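Repeat Five Residue (Rfr) protein or pentapeptide repeat protein (Cyanothece, PDB 2O6W) is of unknown function but folds as a pentapeptide-repeat right-handed beta helix, the architecture of its cyanobacterial Rfr family. Local coordinates at residues A[110-124]-A[130-144]. Residues are numbered along the deposited sequence; the frame is centred on the assembly and turned at random.
Sequences NANLQGANLENANLR and GVNLEETHLKGIETD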
loop_
_atom_site.group_PDB
_atom_site.type_symbol
_atom_site.label_atom_id
_atom_site.label_comp_id
_atom_site.label_asym_id
_atom_site.label_seq_id
_atom_site.Cartn_x
_atom_site.Cartn_y
_atom_site.Cartn_z
ATOM N N ASN A 110 -2.054 -6.279 -11.118
ATOM C CA ASN A 110 -1.438 -5.199 -11.879
ATOM C C ASN A 110 -0.832 -4.104 -11.018
ATOM O O ASN A 110 -0.632 -2.975 -11.471
ATOM C CB ASN A 110 -2.454 -4.598 -12.834
ATOM C CG ASN A 110 -2.938 -5.601 -13.843
ATOM O OD1 ASN A 110 -2.150 -6.381 -14.374
ATOM N ND2 ASN A 110 -4.234 -5.591 -14.119
ATOM N N ALA A 111 -0.543 -4.441 -9.772
ATOM C CA ALA A 111 0.057 -3.493 -8.858
ATOM C C ALA A 111 1.543 -3.392 -9.192
ATOM O O ALA A 111 2.124 -4.322 -9.743
ATOM C CB ALA A 111 -0.126 -3.974 -7.425
ATOM N N ASN A 112 2.160 -2.263 -8.877
ATOM C CA ASN A 112 3.592 -2.117 -9.123
ATOM C C ASN A 112 4.310 -2.272 -7.768
ATOM O O ASN A 112 4.087 -1.487 -6.852
ATOM C CB ASN A 112 3.875 -0.748 -9.761
ATOM C CG ASN A 112 5.365 -0.437 -9.849
ATOM O OD1 ASN A 112 6.199 -1.343 -9.890
ATOM N ND2 ASN A 112 5.700 0.848 -9.892
ATOM N N LEU A 113 5.149 -3.299 -7.641
ATOM C CA LEU A 113 5.875 -3.555 -6.392
ATOM C C LEU A 113 7.383 -3.441 -6.544
ATOM O O LEU A 113 8.143 -4.078 -5.808
ATOM C CB LEU A 113 5.545 -4.952 -5.849
ATOM C CG LEU A 113 4.308 -5.156 -4.965
ATOM C CD1 LEU A 113 3.083 -4.600 -5.653
ATOM C CD2 LEU A 113 4.130 -6.647 -4.666
ATOM N N GLN A 114 7.814 -2.627 -7.500
ATOM C CA GLN A 114 9.237 -2.443 -7.749
ATOM C C GLN A 114 9.954 -1.875 -6.537
ATOM O O GLN A 114 9.540 -0.865 -5.963
ATOM C CB GLN A 114 9.455 -1.521 -8.946
ATOM C CG GLN A 114 10.894 -1.497 -9.432
ATOM C CD GLN A 114 11.072 -0.618 -10.651
ATOM O OE1 GLN A 114 10.906 0.597 -10.579
ATOM N NE2 GLN A 114 11.397 -1.230 -11.781
ATOM N N GLY A 115 11.037 -2.544 -6.158
ATOM C CA GLY A 115 11.819 -2.108 -5.024
ATOM C C GLY A 115 11.089 -2.221 -3.704
ATOM O O GLY A 115 11.601 -1.772 -2.690
ATOM N N ALA A 116 9.898 -2.812 -3.700
ATOM C CA ALA A 116 9.145 -2.948 -2.457
ATOM C C ALA A 116 9.718 -4.059 -1.592
ATOM O O ALA A 116 10.270 -5.040 -2.102
ATOM C CB ALA A 116 7.674 -3.223 -2.746
ATOM N N ASN A 117 9.578 -3.902 -0.280
ATOM C CA ASN A 117 10.080 -4.890 0.666
ATOM C C ASN A 117 8.924 -5.642 1.324
ATOM O O ASN A 117 8.162 -5.064 2.093
ATOM C CB ASN A 117 10.915 -4.206 1.752
ATOM C CG ASN A 117 11.696 -5.200 2.599
ATOM O OD1 ASN A 117 11.400 -6.398 2.596
ATOM N ND2 ASN A 117 12.689 -4.708 3.334
ATOM N N LEU A 118 8.807 -6.929 1.024
ATOM C CA LEU A 118 7.749 -7.747 1.597
ATOM C C LEU A 118 8.260 -8.873 2.487
ATOM O O LEU A 118 7.609 -9.904 2.602
ATOM C CB LEU A 118 6.874 -8.350 0.489
ATOM C CG LEU A 118 5.876 -7.414 -0.203
ATOM C CD1 LEU A 118 6.629 -6.322 -0.947
ATOM C CD2 LEU A 118 5.003 -8.214 -1.160
ATOM N N GLU A 119 9.408 -8.677 3.130
ATOM C CA GLU A 119 9.977 -9.718 3.986
ATOM C C GLU A 119 9.003 -10.245 5.038
ATOM O O GLU A 119 8.371 -9.475 5.762
ATOM C CB GLU A 119 11.245 -9.215 4.685
ATOM C CG GLU A 119 12.069 -10.333 5.330
ATOM C CD GLU A 119 13.410 -9.849 5.870
ATOM O OE1 GLU A 119 14.102 -9.089 5.150
ATOM O OE2 GLU A 119 13.787 -10.242 7.000
ATOM N N ASN A 120 8.884 -11.568 5.103
ATOM C CA ASN A 120 8.013 -12.227 6.063
ATOM C C ASN A 120 6.541 -11.895 5.893
ATOM O O ASN A 120 5.723 -12.176 6.768
ATOM C CB ASN A 120 8.451 -11.874 7.482
ATOM C CG ASN A 120 9.884 -12.257 7.743
ATOM O OD1 ASN A 120 10.342 -13.296 7.272
ATOM N ND2 ASN A 120 10.601 -11.431 8.493
ATOM N N ALA A 121 6.198 -11.297 4.765
ATOM C CA ALA A 121 4.815 -10.944 4.525
ATOM C C ALA A 121 3.999 -12.203 4.239
ATOM O O ALA A 121 4.520 -13.184 3.705
ATOM C CB ALA A 121 4.722 -9.982 3.358
ATOM N N ASN A 122 2.720 -12.171 4.607
ATOM C CA ASN A 122 1.822 -13.296 4.371
ATOM C C ASN A 122 1.008 -13.077 3.093
ATOM O O ASN A 122 0.137 -12.207 3.044
ATOM C CB ASN A 122 0.868 -13.481 5.554
ATOM C CG ASN A 122 -0.147 -14.592 5.315
ATOM O OD1 ASN A 122 0.061 -15.457 4.459
ATOM N ND2 ASN A 122 -1.241 -14.582 6.076
ATOM N N LEU A 123 1.292 -13.875 2.066
ATOM C CA LEU A 123 0.595 -13.771 0.791
ATOM C C LEU A 123 -0.336 -14.945 0.507
ATOM O O LEU A 123 -0.630 -15.237 -0.654
ATOM C CB LEU A 123 1.601 -13.646 -0.352
ATOM C CG LEU A 123 2.241 -12.275 -0.572
ATOM C CD1 LEU A 123 2.870 -11.770 0.711
ATOM C CD2 LEU A 123 3.288 -12.398 -1.668
ATOM N N ARG A 124 -0.803 -15.612 1.558
ATOM C CA ARG A 124 -1.708 -16.747 1.399
ATOM C C ARG A 124 -3.013 -16.332 0.744
ATOM O O ARG A 124 -3.712 -15.456 1.248
ATOM C CB ARG A 124 -2.034 -17.381 2.752
ATOM C CG ARG A 124 -0.899 -18.142 3.386
ATOM C CD ARG A 124 -1.360 -18.834 4.658
ATOM N NE ARG A 124 -0.268 -19.572 5.281
ATOM C CZ ARG A 124 0.669 -19.024 6.048
ATOM N NH1 ARG A 124 0.650 -17.724 6.303
ATOM N NH2 ARG A 124 1.641 -19.778 6.547
ATOM N N GLY A 130 -0.015 -10.137 -12.943
ATOM C CA GLY A 130 0.454 -8.932 -13.607
ATOM C C GLY A 130 1.274 -7.982 -12.749
ATOM O O GLY A 130 1.505 -6.840 -13.136
ATOM N N VAL A 131 1.722 -8.444 -11.590
ATOM C CA VAL A 131 2.507 -7.602 -10.701
ATOM C C VAL A 131 3.955 -7.411 -11.150
ATOM O O VAL A 131 4.599 -8.347 -11.631
ATOM C CB VAL A 131 2.522 -8.174 -9.270
ATOM C CG1 VAL A 131 3.545 -7.439 -8.432
ATOM C CG2 VAL A 131 1.143 -8.040 -8.640
ATOM N N ASN A 132 4.464 -6.190 -10.998
ATOM C CA ASN A 132 5.852 -5.891 -11.353
ATOM C C ASN A 132 6.718 -6.220 -10.130
ATOM O O ASN A 132 6.709 -5.488 -9.144
ATOM C CB ASN A 132 6.001 -4.411 -11.742
ATOM C CG ASN A 132 7.454 -4.012 -12.001
ATOM O OD1 ASN A 132 8.308 -4.861 -12.266
ATOM N ND2 ASN A 132 7.732 -2.717 -11.939
ATOM N N LEU A 133 7.452 -7.330 -10.208
ATOM C CA LEU A 133 8.306 -7.784 -9.112
ATOM C C LEU A 133 9.780 -7.480 -9.346
ATOM O O LEU A 133 10.657 -8.236 -8.912
ATOM C CB LEU A 133 8.127 -9.292 -8.904
ATOM C CG LEU A 133 6.723 -9.761 -8.521
ATOM C CD1 LEU A 133 6.646 -11.282 -8.566
ATOM C CD2 LEU A 133 6.381 -9.239 -7.138
ATOM N N GLU A 134 10.053 -6.372 -10.028
ATOM C CA GLU A 134 11.430 -5.981 -10.327
ATOM C C GLU A 134 12.128 -5.448 -9.086
ATOM O O GLU A 134 11.787 -4.380 -8.584
ATOM C CB GLU A 134 11.460 -4.913 -11.425
ATOM C CG GLU A 134 12.857 -4.673 -11.977
ATOM C CD GLU A 134 12.922 -3.525 -12.972
ATOM O OE1 GLU A 134 12.076 -3.476 -13.897
ATOM O OE2 GLU A 134 13.829 -2.674 -12.830
ATOM N N GLU A 135 13.108 -6.200 -8.604
ATOM C CA GLU A 135 13.864 -5.818 -7.415
ATOM C C GLU A 135 12.980 -5.815 -6.175
ATOM O O GLU A 135 13.172 -5.019 -5.256
ATOM C CB GLU A 135 14.494 -4.436 -7.604
ATOM C CG GLU A 135 15.513 -4.373 -8.727
ATOM C CD GLU A 135 15.937 -2.956 -9.039
ATOM O OE1 GLU A 135 15.066 -2.162 -9.472
ATOM O OE2 GLU A 135 17.134 -2.635 -8.852
ATOM N N THR A 136 12.008 -6.720 -6.161
ATOM C CA THR A 136 11.090 -6.847 -5.043
ATOM C C THR A 136 11.636 -7.894 -4.082
ATOM O O THR A 136 11.904 -9.027 -4.481
ATOM C CB THR A 136 9.692 -7.292 -5.518
ATOM O OG1 THR A 136 9.193 -6.354 -6.477
ATOM C CG2 THR A 136 8.728 -7.377 -4.341
ATOM N N HIS A 137 11.791 -7.511 -2.818
ATOM C CA HIS A 137 12.316 -8.411 -1.798
ATOM C C HIS A 137 11.216 -9.340 -1.290
ATOM O O HIS A 137 10.323 -8.908 -0.560
ATOM C CB HIS A 137 12.882 -7.590 -0.638
ATOM C CG HIS A 137 13.817 -8.355 0.245
ATOM N ND1 HIS A 137 14.019 -8.034 1.571
ATOM C CD2 HIS A 137 14.617 -9.415 -0.013
ATOM C CE1 HIS A 137 14.901 -8.867 2.092
ATOM N NE2 HIS A 137 15.281 -9.715 1.152
ATOM N N LEU A 138 11.279 -10.613 -1.670
ATOM C CA LEU A 138 10.260 -11.577 -1.255
ATOM C C LEU A 138 10.753 -12.603 -0.245
ATOM O O LEU A 138 10.139 -13.652 -0.064
ATOM C CB LEU A 138 9.693 -12.303 -2.470
ATOM C CG LEU A 138 8.930 -11.444 -3.481
ATOM C CD1 LEU A 138 8.515 -12.327 -4.642
ATOM C CD2 LEU A 138 7.705 -10.804 -2.824
ATOM N N LYS A 139 11.857 -12.285 0.418
ATOM C CA LYS A 139 12.432 -13.177 1.411
ATOM C C LYS A 139 11.451 -13.519 2.539
ATOM O O LYS A 139 10.847 -12.629 3.137
ATOM C CB LYS A 139 13.694 -12.539 1.996
ATOM C CG LYS A 139 14.260 -13.278 3.195
ATOM C CD LYS A 139 15.323 -12.465 3.915
ATOM C CE LYS A 139 15.716 -13.150 5.212
ATOM N NZ LYS A 139 16.574 -12.303 6.077
ATOM N N GLY A 140 11.289 -14.813 2.810
ATOM C CA GLY A 140 10.416 -15.263 3.886
ATOM C C GLY A 140 8.909 -15.157 3.733
ATOM O O GLY A 140 8.187 -15.408 4.693
ATOM N N ILE A 141 8.420 -14.794 2.551
ATOM C CA ILE A 141 6.974 -14.681 2.349
ATOM C C ILE A 141 6.299 -16.040 2.521
ATOM O O ILE A 141 6.927 -17.080 2.352
ATOM C CB ILE A 141 6.623 -14.144 0.940
ATOM C CG1 ILE A 141 7.213 -15.056 -0.136
ATOM C CG2 ILE A 141 7.144 -12.737 0.775
ATOM C CD1 ILE A 141 6.830 -14.659 -1.547
ATOM N N GLU A 142 5.018 -16.024 2.860
ATOM C CA GLU A 142 4.257 -17.250 3.046
ATOM C C GLU A 142 3.210 -17.335 1.936
ATOM O O GLU A 142 2.580 -16.335 1.589
ATOM C CB GLU A 142 3.568 -17.233 4.411
ATOM C CG GLU A 142 4.507 -16.963 5.580
ATOM C CD GLU A 142 3.768 -16.695 6.892
ATOM O OE1 GLU A 142 3.027 -17.588 7.358
ATOM O OE2 GLU A 142 3.930 -15.588 7.460
ATOM N N THR A 143 3.035 -18.522 1.367
ATOM C CA THR A 143 2.061 -18.710 0.300
ATOM C C THR A 143 1.328 -20.035 0.467
ATOM O O THR A 143 1.580 -20.776 1.411
ATOM C CB THR A 143 2.737 -18.688 -1.090
ATOM O OG1 THR A 143 3.764 -19.686 -1.139
ATOM C CG2 THR A 143 3.347 -17.323 -1.366
ATOM N N ASP A 144 0.411 -20.322 -0.446
ATOM C CA ASP A 144 -0.336 -21.567 -0.396
ATOM C C ASP A 144 -0.907 -21.862 -1.771
ATOM O O ASP A 144 -0.657 -21.120 -2.725
ATOM C CB ASP A 144 -1.455 -21.483 0.644
ATOM C CG ASP A 144 -2.462 -20.386 0.341
ATOM O OD1 ASP A 144 -2.343 -19.727 -0.717
ATOM O OD2 ASP A 144 -3.382 -20.184 1.165
HETATM O O HOH W 1 0.720 -5.213 -15.421
#
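Asn112 and Asn132 occupy equivalent positions on successive coils, their side chains side by side and their amide planes only 10° apart. Asn132 ND2 donates to Asn112 OD1 at 2.9 Å from above the carbonyl plane, while Gln114 N, closing an Asx turn, reaches that oxygen from the opposite face. Leu113 turns inward, its CD2 against Val131 CG1 at 3.9 Å, and its carbonyl O takes a 2.6 Å bond from Thr136 OG1 besides the turn bond from Ala116 N. At Asn117 a histidine takes the place of the second asparagine: His137 ND1 donates to Asn117 OD1 (3.3 Å), and Glu119 N binds the other face. Inside, Leu118 CD2 meets Leu138 CD2 at 4.1 Å; outside, Glu119 OE2 forms a salt bridge with Lys139 NZ at 3.6 Å. Ala121 O accepts from Glu142 N and Leu123 N donates to Glu142 O, a single beta bridge, as also pairs Asn112 with Asn132 and Asn117 with His137. Arg124, its CG beside the backbone N (chi1 -71°) and its chain extended to NE, brings NH1 and NH2 end-on to Glu142 OE1 (2.6 Å from NH1), which lies in the guanidinium plane. A leucine here would lose both bonds and would probably leave the Glu142 carboxylate without its mate and freer to turn. Single backbone bridges, type II turns and inward leucines stacked twenty residues apart are the signature of the pentapeptide-repeat quadrilateral beta helix, here joining its last coils.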